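Local coordinates for phenylalanine ammonia-lyase (Rhodosporidium toruloides, PDB 1Y2M) that catalyses the non-oxidative deamination of L-phenylalanine and L-tyrosine to trans-cinnamic acid and p-coumaric acid, working as a homotetramer built as a dimer of dimers, at the interface of chains A and B. Sequence-based numbering; all coordinates share one arbitrary frame. Chains: chain A/B, Phenylalanine ammonia-lyase.

The interface of chains A and B. Residues chain A 363-364, 367, 371, 435, 438; chain B 413-414, 499, 502.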
ATOM      1  N   TYR A 363       3.198  -6.941  25.839  1.00  9.54           N
ATOM      2  CA  TYR A 363       4.188  -6.213  25.048  1.00  9.25           C
ATOM      3  C   TYR A 363       3.967  -4.721  24.850  1.00 11.53           C
ATOM      4  O   TYR A 363       4.939  -3.954  24.716  1.00 10.69           O
ATOM      5  CB  TYR A 363       4.293  -6.886  23.677  1.00  9.52           C
ATOM      6  CG  TYR A 363       4.974  -8.203  23.663  1.00  9.59           C
ATOM      7  CD1 TYR A 363       5.269  -8.926  24.831  1.00 10.85           C
ATOM      8  CD2 TYR A 363       5.273  -8.768  22.440  1.00 11.65           C
ATOM      9  CE1 TYR A 363       5.905 -10.161  24.726  1.00 12.96           C
ATOM     10  CE2 TYR A 363       5.893  -9.975  22.344  1.00 14.10           C
ATOM     11  CZ  TYR A 363       6.170 -10.674  23.456  1.00 13.61           C
ATOM     12  OH  TYR A 363       6.774 -11.884  23.302  1.00 18.46           O
ATOM     13  N   PRO A 364       2.699  -4.262  24.794  1.00  9.06           N
ATOM     14  CA  PRO A 364       2.503  -2.777  24.627  1.00  8.32           C
ATOM     15  C   PRO A 364       3.215  -1.897  25.645  1.00  8.18           C
ATOM     16  O   PRO A 364       3.633  -0.755  25.314  1.00  9.48           O
ATOM     17  CB  PRO A 364       0.992  -2.614  24.657  1.00 10.15           C
ATOM     18  CG  PRO A 364       0.487  -3.920  24.131  1.00 14.00           C
ATOM     19  CD  PRO A 364       1.410  -4.971  24.714  1.00 12.69           C
ATOM     20  N   THR A 367       7.526  -3.793  25.833  1.00  7.93           N
ATOM     21  CA  THR A 367       8.388  -3.630  24.652  1.00  8.90           C
ATOM     22  C   THR A 367       8.363  -2.227  24.088  1.00  9.46           C
ATOM     23  O   THR A 367       8.887  -2.004  22.974  1.00  8.40           O
ATOM     24  CB  THR A 367       8.129  -4.694  23.527  1.00  9.85           C
ATOM     25  OG1 THR A 367       6.935  -4.391  22.796  1.00  8.63           O
ATOM     26  CG2 THR A 367       8.084  -6.119  24.083  1.00 10.87           C
ATOM     27  N   TRP A 371       9.969  -0.680  20.697  1.00  8.43           N
ATOM     28  CA  TRP A 371       9.033  -0.282  19.637  1.00  7.81           C
ATOM     29  C   TRP A 371       9.224   1.149  19.195  1.00  9.01           C
ATOM     30  O   TRP A 371       9.267   1.429  17.991  1.00 11.78           O
ATOM     31  CB  TRP A 371       7.630  -0.479  20.142  1.00  8.96           C
ATOM     32  CG  TRP A 371       6.611  -0.410  19.069  1.00  9.59           C
ATOM     33  CD1 TRP A 371       5.846   0.677  18.707  1.00  7.75           C
ATOM     34  CD2 TRP A 371       6.214  -1.482  18.195  1.00  6.48           C
ATOM     35  NE1 TRP A 371       4.995   0.336  17.670  1.00 10.15           N
ATOM     36  CE2 TRP A 371       5.216  -0.969  17.325  1.00  8.51           C
ATOM     37  CE3 TRP A 371       6.647  -2.809  17.997  1.00  9.39           C
ATOM     38  CZ2 TRP A 371       4.598  -1.744  16.345  1.00 12.22           C
ATOM     39  CZ3 TRP A 371       6.036  -3.573  17.008  1.00  9.85           C
ATOM     40  CH2 TRP A 371       5.013  -3.036  16.195  1.00  7.71           C
ATOM     41  N   LEU A 435       1.035   1.293  18.747  1.00  8.79           N
ATOM     42  CA  LEU A 435       1.436   1.045  20.128  1.00  7.89           C
ATOM     43  C   LEU A 435       0.438   1.588  21.157  1.00  8.87           C
ATOM     44  O   LEU A 435      -0.044   0.858  22.040  1.00  9.78           O
ATOM     45  CB  LEU A 435       2.768   1.712  20.437  1.00  8.08           C
ATOM     46  CG  LEU A 435       3.308   1.366  21.843  1.00 10.01           C
ATOM     47  CD1 LEU A 435       3.708  -0.080  21.940  1.00 11.88           C
ATOM     48  CD2 LEU A 435       4.519   2.244  22.161  1.00 10.65           C
ATOM     49  N   THR A 438      -2.802  -0.308  21.220  1.00  5.93           N
ATOM     50  CA  THR A 438      -2.751  -1.628  21.907  1.00  9.08           C
ATOM     51  C   THR A 438      -2.698  -1.438  23.405  1.00  9.61           C
ATOM     52  O   THR A 438      -3.328  -2.208  24.167  1.00  8.66           O
ATOM     53  CB  THR A 438      -1.597  -2.526  21.405  1.00 12.83           C
ATOM     54  OG1 THR A 438      -0.336  -1.925  21.727  1.00 10.97           O
ATOM     55  CG2 THR A 438      -1.725  -2.790  19.914  1.00  9.92           C
TER
ATOM     56  N   PHE B 413      13.726  -8.865  22.544  1.00  5.51           N
ATOM     57  CA  PHE B 413      13.384  -9.704  21.422  1.00  8.02           C
ATOM     58  C   PHE B 413      12.454  -9.014  20.397  1.00  8.17           C
ATOM     59  O   PHE B 413      12.131  -9.611  19.386  1.00  7.56           O
ATOM     60  CB  PHE B 413      12.708 -10.952  21.970  1.00  7.21           C
ATOM     61  CG  PHE B 413      11.628 -10.637  22.987  1.00  7.07           C
ATOM     62  CD1 PHE B 413      10.414 -10.052  22.625  1.00  7.13           C
ATOM     63  CD2 PHE B 413      11.852 -10.831  24.323  1.00 11.13           C
ATOM     64  CE1 PHE B 413       9.448  -9.749  23.544  1.00  9.76           C
ATOM     65  CE2 PHE B 413      10.889 -10.520  25.240  1.00 12.53           C
ATOM     66  CZ  PHE B 413       9.692  -9.974  24.859  1.00 10.32           C
ATOM     67  N   GLN B 414      11.980  -7.788  20.705  1.00  6.47           N
ATOM     68  CA  GLN B 414      11.074  -7.081  19.823  1.00  7.16           C
ATOM     69  C   GLN B 414      11.910  -6.458  18.709  1.00  9.13           C
ATOM     70  O   GLN B 414      12.513  -5.384  18.907  1.00 11.30           O
ATOM     71  CB  GLN B 414      10.310  -6.030  20.628  1.00  7.82           C
ATOM     72  CG  GLN B 414       9.309  -5.201  19.876  1.00  6.40           C
ATOM     73  CD  GLN B 414       8.116  -6.027  19.440  1.00  8.41           C
ATOM     74  OE1 GLN B 414       8.139  -6.652  18.387  1.00 10.16           O
ATOM     75  NE2 GLN B 414       7.056  -5.998  20.243  1.00  8.24           N
ATOM     76  N   ASN B 499      -1.013 -10.887  24.202  1.00  9.48           N
ATOM     77  CA  ASN B 499       0.276 -10.701  24.902  1.00 10.86           C
ATOM     78  C   ASN B 499       1.235 -10.046  23.925  1.00 10.57           C
ATOM     79  O   ASN B 499       1.988  -9.157  24.293  1.00 11.70           O
ATOM     80  CB  ASN B 499       0.903 -12.023  25.416  1.00  7.83           C
ATOM     81  CG  ASN B 499       2.226 -11.805  26.171  1.00 11.68           C
ATOM     82  OD1 ASN B 499       2.302 -10.975  27.098  1.00 17.04           O
ATOM     83  ND2 ASN B 499       3.254 -12.598  25.839  1.00 21.86           N
ATOM     84  N   VAL B 502       1.690  -5.912  19.979  1.00  7.45           N
ATOM     85  CA  VAL B 502       2.642  -5.316  19.051  1.00  9.65           C
ATOM     86  C   VAL B 502       3.712  -6.365  18.774  1.00  9.92           C
ATOM     87  O   VAL B 502       4.255  -6.990  19.688  1.00  8.63           O
ATOM     88  CB  VAL B 502       3.220  -3.977  19.526  1.00  9.36           C
ATOM     89  CG1 VAL B 502       2.167  -2.848  19.407  1.00  7.73           C
ATOM     90  CG2 VAL B 502       3.755  -4.058  20.935  1.00 12.04           C
TER
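B:Val502, with 81 Å² of surface buried, packs its side chain against A:Trp371, A:Leu435, A:Thr438, A:Thr367 and A:Tyr363; in this homotetramer of the PAL/histidase family, a loop of one subunit here packs mainly against helices of another. Its CB lies over the six-membered ring of A:Trp371, offset toward the rim and 3.8 Å from the ring centroid, a CH-pi contact. With CG1 anti to the carbonyl carbon (chi1 -74°), that methyl is directed at helix 416-443, 3.5 Å from A:Thr438 OG1, while CG2, between the backbone N and the carbonyl carbon, faces A:Thr367 OG1 and A:Tyr363. The A:Thr438 hydroxyl is itself tied to the carbonyl of A:Leu435, one turn earlier in that helix.

The polar half of the patch is organised by B:Gln414, whose chain bends at chi2 (69°) to bring its amide beside A:Thr367. B:Gln414 NE2 donates to A:Thr367 OG1 at 3.0 Å, in the amide plane and almost straight, and also to the backbone O of B:Val502, from above that carbonyl's plane and not on a lone pair; one amide nitrogen thus bridges the subunits and may steady the loop. A:Thr367 OG1 passes its own hydrogen to A:Tyr363 O at 2.8 Å, from above the carbonyl plane, continuing the chain of bonds. B:Gln414 OE1 meets the edge of the A:Trp371 ring, whose plane stands 72° from the amide.

At the start of helix 363-366, A:Tyr363 N donates to the backbone carbonyl, B:Asn499 O (3.0 Å); B:Asn499 is a cinnamate-binding position by similarity, so the bond may help place it. Near the tyrosine hydroxyl, B:Phe413 CE1 is 3.4 Å from A:Tyr363 CZ, while B:Val502 O lies in plane at the edge of the tyrosine ring.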